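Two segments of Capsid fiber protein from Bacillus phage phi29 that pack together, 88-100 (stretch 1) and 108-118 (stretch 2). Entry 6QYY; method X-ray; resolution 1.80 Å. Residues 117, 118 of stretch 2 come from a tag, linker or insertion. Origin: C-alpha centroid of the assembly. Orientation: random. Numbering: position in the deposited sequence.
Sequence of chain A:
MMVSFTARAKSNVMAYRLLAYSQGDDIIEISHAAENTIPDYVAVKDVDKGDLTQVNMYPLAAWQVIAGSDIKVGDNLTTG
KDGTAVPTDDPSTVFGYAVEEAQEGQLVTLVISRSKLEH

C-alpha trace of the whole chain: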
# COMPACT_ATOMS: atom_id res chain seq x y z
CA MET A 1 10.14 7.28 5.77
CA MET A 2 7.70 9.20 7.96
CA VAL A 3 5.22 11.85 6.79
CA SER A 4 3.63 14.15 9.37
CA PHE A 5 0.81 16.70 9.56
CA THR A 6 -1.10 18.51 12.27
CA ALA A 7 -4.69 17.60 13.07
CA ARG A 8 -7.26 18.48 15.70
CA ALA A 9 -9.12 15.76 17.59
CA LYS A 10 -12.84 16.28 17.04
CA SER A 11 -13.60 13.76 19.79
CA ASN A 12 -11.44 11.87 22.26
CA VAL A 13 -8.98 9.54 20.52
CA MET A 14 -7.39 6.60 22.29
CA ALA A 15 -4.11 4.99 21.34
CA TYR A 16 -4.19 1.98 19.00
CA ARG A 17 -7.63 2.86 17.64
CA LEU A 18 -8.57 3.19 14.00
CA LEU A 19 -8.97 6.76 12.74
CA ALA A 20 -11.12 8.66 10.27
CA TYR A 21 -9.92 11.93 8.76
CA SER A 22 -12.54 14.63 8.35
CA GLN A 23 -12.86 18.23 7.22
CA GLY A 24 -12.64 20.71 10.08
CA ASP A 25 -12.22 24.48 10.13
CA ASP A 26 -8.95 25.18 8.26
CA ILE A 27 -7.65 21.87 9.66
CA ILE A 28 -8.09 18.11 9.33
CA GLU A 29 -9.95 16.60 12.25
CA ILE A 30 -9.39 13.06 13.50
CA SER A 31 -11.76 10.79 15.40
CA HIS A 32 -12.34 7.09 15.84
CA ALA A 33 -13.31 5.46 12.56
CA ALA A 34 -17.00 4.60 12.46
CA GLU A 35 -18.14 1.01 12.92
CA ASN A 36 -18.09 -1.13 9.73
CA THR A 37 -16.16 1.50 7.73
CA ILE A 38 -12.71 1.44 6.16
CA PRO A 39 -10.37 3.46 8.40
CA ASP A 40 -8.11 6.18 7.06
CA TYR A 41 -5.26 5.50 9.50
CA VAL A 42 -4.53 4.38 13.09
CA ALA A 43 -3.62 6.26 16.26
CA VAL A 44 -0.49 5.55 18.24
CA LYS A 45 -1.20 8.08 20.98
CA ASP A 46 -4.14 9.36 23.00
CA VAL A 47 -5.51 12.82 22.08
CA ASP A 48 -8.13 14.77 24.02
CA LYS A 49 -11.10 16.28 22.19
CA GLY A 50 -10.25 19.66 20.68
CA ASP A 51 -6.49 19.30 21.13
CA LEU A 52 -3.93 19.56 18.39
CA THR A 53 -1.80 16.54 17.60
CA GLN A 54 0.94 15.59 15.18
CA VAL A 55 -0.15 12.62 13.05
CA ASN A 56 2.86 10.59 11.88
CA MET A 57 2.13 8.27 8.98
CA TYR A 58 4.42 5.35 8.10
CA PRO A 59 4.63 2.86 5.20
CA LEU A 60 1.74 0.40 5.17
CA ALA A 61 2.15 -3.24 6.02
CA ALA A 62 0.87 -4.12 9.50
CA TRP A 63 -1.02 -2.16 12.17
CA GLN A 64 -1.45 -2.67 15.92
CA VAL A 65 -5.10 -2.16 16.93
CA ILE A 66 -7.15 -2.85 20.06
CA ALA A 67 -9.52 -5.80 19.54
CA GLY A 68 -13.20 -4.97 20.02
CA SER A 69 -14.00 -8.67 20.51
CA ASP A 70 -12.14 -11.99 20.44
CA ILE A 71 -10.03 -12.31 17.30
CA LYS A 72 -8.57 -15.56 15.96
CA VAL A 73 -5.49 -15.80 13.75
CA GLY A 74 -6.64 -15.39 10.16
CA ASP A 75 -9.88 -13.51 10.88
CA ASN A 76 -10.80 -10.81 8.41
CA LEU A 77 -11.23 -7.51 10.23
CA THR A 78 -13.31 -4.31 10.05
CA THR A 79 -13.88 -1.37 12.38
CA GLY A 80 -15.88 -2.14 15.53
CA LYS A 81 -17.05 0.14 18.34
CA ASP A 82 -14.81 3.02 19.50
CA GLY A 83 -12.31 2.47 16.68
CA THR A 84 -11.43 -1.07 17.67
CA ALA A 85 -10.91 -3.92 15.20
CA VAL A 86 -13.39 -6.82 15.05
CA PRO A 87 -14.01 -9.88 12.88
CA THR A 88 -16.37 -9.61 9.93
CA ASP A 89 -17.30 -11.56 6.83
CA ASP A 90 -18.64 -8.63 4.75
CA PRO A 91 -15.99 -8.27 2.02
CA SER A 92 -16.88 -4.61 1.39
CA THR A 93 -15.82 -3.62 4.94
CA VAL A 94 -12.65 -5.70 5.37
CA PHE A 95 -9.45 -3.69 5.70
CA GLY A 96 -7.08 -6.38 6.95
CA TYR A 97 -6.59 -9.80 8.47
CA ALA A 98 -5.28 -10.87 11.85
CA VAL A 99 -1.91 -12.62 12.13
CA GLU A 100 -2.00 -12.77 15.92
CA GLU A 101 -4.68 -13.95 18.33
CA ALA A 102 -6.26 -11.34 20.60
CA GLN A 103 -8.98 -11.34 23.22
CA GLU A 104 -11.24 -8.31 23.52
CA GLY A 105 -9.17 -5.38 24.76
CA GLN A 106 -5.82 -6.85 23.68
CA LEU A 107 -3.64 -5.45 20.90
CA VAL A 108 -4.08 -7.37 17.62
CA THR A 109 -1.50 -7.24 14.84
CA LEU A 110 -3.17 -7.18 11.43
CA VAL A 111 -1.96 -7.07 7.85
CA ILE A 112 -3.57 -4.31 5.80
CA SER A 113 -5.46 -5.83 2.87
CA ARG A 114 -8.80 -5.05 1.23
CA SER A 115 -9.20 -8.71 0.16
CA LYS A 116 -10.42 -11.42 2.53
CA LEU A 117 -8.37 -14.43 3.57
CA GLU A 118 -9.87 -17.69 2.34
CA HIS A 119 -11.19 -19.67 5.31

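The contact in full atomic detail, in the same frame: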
# COMPACT_ATOMS: atom_id res chain seq x y z
N THR A 88 -15.22 -9.75 10.80
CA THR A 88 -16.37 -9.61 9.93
C THR A 88 -16.23 -10.60 8.78
O THR A 88 -15.16 -11.17 8.57
CB THR A 88 -16.52 -8.17 9.38
OG1 THR A 88 -17.78 -8.03 8.71
CG2 THR A 88 -15.40 -7.85 8.40
N ASP A 89 -17.33 -10.81 8.07
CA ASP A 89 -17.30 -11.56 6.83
C ASP A 89 -17.84 -10.76 5.65
O ASP A 89 -17.93 -11.30 4.54
CB ASP A 89 -18.09 -12.87 6.99
CG ASP A 89 -19.35 -12.70 7.80
OD1 ASP A 89 -20.11 -11.75 7.52
OD2 ASP A 89 -19.57 -13.51 8.72
N ASP A 90 -18.21 -9.49 5.85
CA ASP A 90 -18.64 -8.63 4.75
C ASP A 90 -17.41 -8.17 3.99
O ASP A 90 -16.64 -7.36 4.50
CB ASP A 90 -19.44 -7.43 5.26
CG ASP A 90 -19.91 -6.50 4.13
OD1 ASP A 90 -19.60 -6.75 2.94
OD2 ASP A 90 -20.61 -5.50 4.43
N PRO A 91 -17.21 -8.64 2.75
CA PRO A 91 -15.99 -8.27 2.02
C PRO A 91 -15.86 -6.77 1.79
O PRO A 91 -14.74 -6.26 1.76
CB PRO A 91 -16.12 -9.03 0.69
CG PRO A 91 -17.27 -9.98 0.87
CD PRO A 91 -18.15 -9.40 1.91
N SER A 92 -16.97 -6.04 1.67
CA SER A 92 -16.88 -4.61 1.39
C SER A 92 -16.40 -3.78 2.58
O SER A 92 -16.16 -2.58 2.41
CB SER A 92 -18.24 -4.09 0.92
OG SER A 92 -19.23 -4.31 1.91
N THR A 93 -16.27 -4.36 3.77
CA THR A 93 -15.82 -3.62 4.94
C THR A 93 -14.50 -4.13 5.49
O THR A 93 -14.01 -3.58 6.49
CB THR A 93 -16.86 -3.65 6.06
OG1 THR A 93 -16.95 -4.99 6.57
CG2 THR A 93 -18.23 -3.17 5.56
N VAL A 94 -13.92 -5.17 4.89
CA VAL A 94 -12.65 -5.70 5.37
C VAL A 94 -11.53 -4.74 5.01
O VAL A 94 -11.45 -4.24 3.88
CB VAL A 94 -12.39 -7.09 4.78
CG1 VAL A 94 -10.98 -7.53 5.11
CG2 VAL A 94 -13.41 -8.08 5.32
N PHE A 95 -10.65 -4.47 5.97
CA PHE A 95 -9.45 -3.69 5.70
C PHE A 95 -8.18 -4.44 6.06
O PHE A 95 -7.09 -3.93 5.82
CB PHE A 95 -9.47 -2.33 6.43
CG PHE A 95 -9.20 -2.42 7.92
CD1 PHE A 95 -7.91 -2.29 8.43
CD2 PHE A 95 -10.25 -2.58 8.82
CE1 PHE A 95 -7.66 -2.36 9.81
CE2 PHE A 95 -10.01 -2.66 10.19
CZ PHE A 95 -8.71 -2.55 10.69
N GLY A 96 -8.28 -5.65 6.59
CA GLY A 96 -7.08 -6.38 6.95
C GLY A 96 -7.44 -7.73 7.52
O GLY A 96 -8.61 -8.09 7.63
N TYR A 97 -6.40 -8.49 7.87
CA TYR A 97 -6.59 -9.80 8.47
C TYR A 97 -5.63 -9.97 9.63
O TYR A 97 -4.51 -9.43 9.62
CB TYR A 97 -6.43 -10.94 7.44
CG TYR A 97 -5.12 -10.96 6.69
CD1 TYR A 97 -4.00 -11.59 7.22
CD2 TYR A 97 -5.01 -10.37 5.43
CE1 TYR A 97 -2.80 -11.63 6.53
CE2 TYR A 97 -3.81 -10.41 4.72
CZ TYR A 97 -2.71 -11.03 5.28
OH TYR A 97 -1.52 -11.06 4.60
N ALA A 98 -6.06 -10.72 10.64
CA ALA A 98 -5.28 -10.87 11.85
C ALA A 98 -4.20 -11.93 11.65
O ALA A 98 -4.46 -12.99 11.08
CB ALA A 98 -6.19 -11.26 13.02
N VAL A 99 -2.98 -11.63 12.10
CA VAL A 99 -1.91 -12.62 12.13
C VAL A 99 -1.48 -12.96 13.53
O VAL A 99 -0.54 -13.74 13.72
CB VAL A 99 -0.70 -12.17 11.28
CG1 VAL A 99 -1.11 -12.06 9.82
CG2 VAL A 99 -0.12 -10.86 11.80
N GLU A 100 -2.13 -12.37 14.53
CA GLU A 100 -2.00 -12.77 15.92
C GLU A 100 -3.39 -12.96 16.50
O GLU A 100 -4.39 -12.45 15.97
CB GLU A 100 -1.21 -11.74 16.75
CG GLU A 100 0.21 -11.45 16.23
CD GLU A 100 1.12 -12.68 16.25
OE1 GLU A 100 0.87 -13.62 17.04
OE2 GLU A 100 2.11 -12.71 15.47
N VAL A 108 -4.21 -6.41 18.72
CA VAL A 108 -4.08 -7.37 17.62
C VAL A 108 -3.13 -6.78 16.58
O VAL A 108 -3.10 -5.56 16.35
CB VAL A 108 -5.45 -7.74 17.01
CG1 VAL A 108 -6.01 -6.59 16.17
CG2 VAL A 108 -5.32 -9.00 16.15
N THR A 109 -2.31 -7.63 15.98
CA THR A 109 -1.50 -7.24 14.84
C THR A 109 -2.19 -7.74 13.58
O THR A 109 -2.47 -8.94 13.46
CB THR A 109 -0.09 -7.80 14.92
OG1 THR A 109 0.49 -7.42 16.17
CG2 THR A 109 0.76 -7.24 13.79
N LEU A 110 -2.46 -6.84 12.65
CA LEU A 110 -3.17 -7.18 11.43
C LEU A 110 -2.40 -6.69 10.22
O LEU A 110 -1.68 -5.70 10.28
CB LEU A 110 -4.58 -6.58 11.39
CG LEU A 110 -4.68 -5.05 11.43
CD1 LEU A 110 -4.77 -4.46 10.00
CD2 LEU A 110 -5.87 -4.61 12.27
N VAL A 111 -2.57 -7.41 9.12
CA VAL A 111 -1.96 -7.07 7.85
C VAL A 111 -3.00 -6.31 7.03
O VAL A 111 -4.11 -6.79 6.82
CB VAL A 111 -1.48 -8.33 7.10
CG1 VAL A 111 -1.11 -7.98 5.67
CG2 VAL A 111 -0.31 -8.97 7.81
N ILE A 112 -2.63 -5.12 6.56
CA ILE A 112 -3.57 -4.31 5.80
C ILE A 112 -3.81 -4.94 4.44
O ILE A 112 -2.86 -5.22 3.69
CB ILE A 112 -3.04 -2.87 5.67
CG1 ILE A 112 -2.90 -2.24 7.05
CG2 ILE A 112 -3.96 -2.05 4.77
CD1 ILE A 112 -1.82 -1.14 7.09
N SER A 113 -5.08 -5.15 4.10
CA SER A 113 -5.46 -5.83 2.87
C SER A 113 -6.96 -5.65 2.64
O SER A 113 -7.75 -5.93 3.55
CB SER A 113 -5.10 -7.32 2.95
OG SER A 113 -5.57 -8.03 1.80
N ARG A 114 -7.36 -5.18 1.47
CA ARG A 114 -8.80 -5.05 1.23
C ARG A 114 -9.44 -6.35 0.75
O ARG A 114 -10.66 -6.39 0.60
CB ARG A 114 -9.07 -3.92 0.23
CG ARG A 114 -9.06 -2.53 0.89
CD ARG A 114 -10.40 -2.19 1.53
NE ARG A 114 -11.49 -2.20 0.56
CZ ARG A 114 -12.49 -3.08 0.54
NH1 ARG A 114 -12.56 -4.04 1.46
NH2 ARG A 114 -13.43 -3.00 -0.40
N SER A 115 -8.66 -7.42 0.55
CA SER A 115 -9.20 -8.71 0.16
C SER A 115 -9.21 -9.68 1.35
O SER A 115 -8.29 -9.70 2.16
CB SER A 115 -8.40 -9.31 -0.99
OG SER A 115 -7.00 -9.21 -0.75
N LYS A 116 -10.27 -10.48 1.43
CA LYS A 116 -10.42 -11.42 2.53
C LYS A 116 -9.45 -12.59 2.40
O LYS A 116 -9.08 -13.00 1.29
CB LYS A 116 -11.85 -11.97 2.59
CG LYS A 116 -12.95 -10.92 2.68
CD LYS A 116 -14.25 -11.49 3.29
CE LYS A 116 -14.40 -12.98 3.06
NZ LYS A 116 -15.82 -13.44 3.16
N LEU A 117 -9.04 -13.13 3.54
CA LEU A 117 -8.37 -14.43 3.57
C LEU A 117 -9.38 -15.55 3.37
O LEU A 117 -10.46 -15.55 3.97
CB LEU A 117 -7.64 -14.63 4.89
CG LEU A 117 -6.32 -13.88 5.07
CD1 LEU A 117 -5.43 -14.68 5.99
CD2 LEU A 117 -5.66 -13.65 3.73
N GLU A 118 -9.02 -16.53 2.55
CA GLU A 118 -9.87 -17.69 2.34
C GLU A 118 -9.87 -18.57 3.59
O GLU A 118 -8.82 -18.96 4.09
CB GLU A 118 -9.38 -18.49 1.13
CG GLU A 118 -7.88 -18.39 0.90
CD GLU A 118 -7.38 -19.29 -0.22
OE1 GLU A 118 -6.50 -18.85 -0.99
OE2 GLU A 118 -7.88 -20.43 -0.32
O HOH W 1 -12.74 -7.99 0.43

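Tyr97 is the centre of this contact, with Lys116 and Phe95 as its other main anchors. Together the two stretches bury about 1006 Å², and Tyr97 has more of its surface covered than any other residue here.

The frame is an antiparallel pairing in which Gly96, Tyr97 and Ala98 face Ile112, Val111 and Leu110. Tyr97 and Val111 form the hydrogen-bonded pair, with Tyr97 N to Val111 O at 3.0 Å and Val111 N to Tyr97 O at 2.8 Å. The ladder continues on both sides of them, through Val99 N to Thr109 O at 3.1 Å and Ser113 N to Phe95 O at 2.9 Å. Because Tyr97 and Val111 are directly paired, their side chains leave the same face of the sheet, and the beta-branched valine lies against the aromatic ring: Val111 CB sits 3.8 Å from the centroid of the Tyr97 ring. The opposite face of the ring is covered by Leu117, with Leu117 CG 3.9 Å from the centroid of the Tyr97 ring. The ring is thus held between two aliphatic side chains, although Leu117 belongs to an expression tag, so this half of the sandwich is not part of the natural protein. Val99 adds to the apolar patch, with Val99 CG1 3.8 Å from Val111 CG2.

On the face bearing Ala98, Leu110 and Ile112, stretch 1 contributes small residues, Gly96 and Ala98. Gly96 has no side chain, and the space is needed: a CB on Gly96 would lie 2.7 Å from Val111 O and 2.8 Å from Leu110 CD1. The CA-to-CB bond of Phe95 points away from stretch 2, but with chi1 in p the end of its ring comes nearer, Phe95 CE1 lying 3.6 Å from Leu110 CD1. The small Ala98 places Ala98 CB 4.0 Å from Val108 CG2.

Beyond the strands, long cationic side chains reach backbone carbonyls of the loop. The CA-to-CB bond of Arg114 points away from stretch 1, yet its three m rotamers bring the guanidinium back. Arg114 NH1 donates to Val94 O at 2.7 Å and to Pro91 O at 3.1 Å, both acceptors lying near the guanidinium plane. A water bridges the stretches here, donating to Pro91 O and to Arg114 O.

Lys116 works mainly through its chain. Lys116 CG lies 3.9 Å from Val94 CG2 and Lys116 CD 3.9 Å from Pro91 CA, so the methylenes cover apolar surface while Lys116 NZ makes a weak hydrogen bond to Asp89 O at 3.3 Å. The rule is economical: paired backbone sets the register, an aromatic ring fills the middle, and long cationic side chains reach the adjoining loop, Arg114 with two hydrogen bonds and Lys116 with a weak one besides its apolar packing.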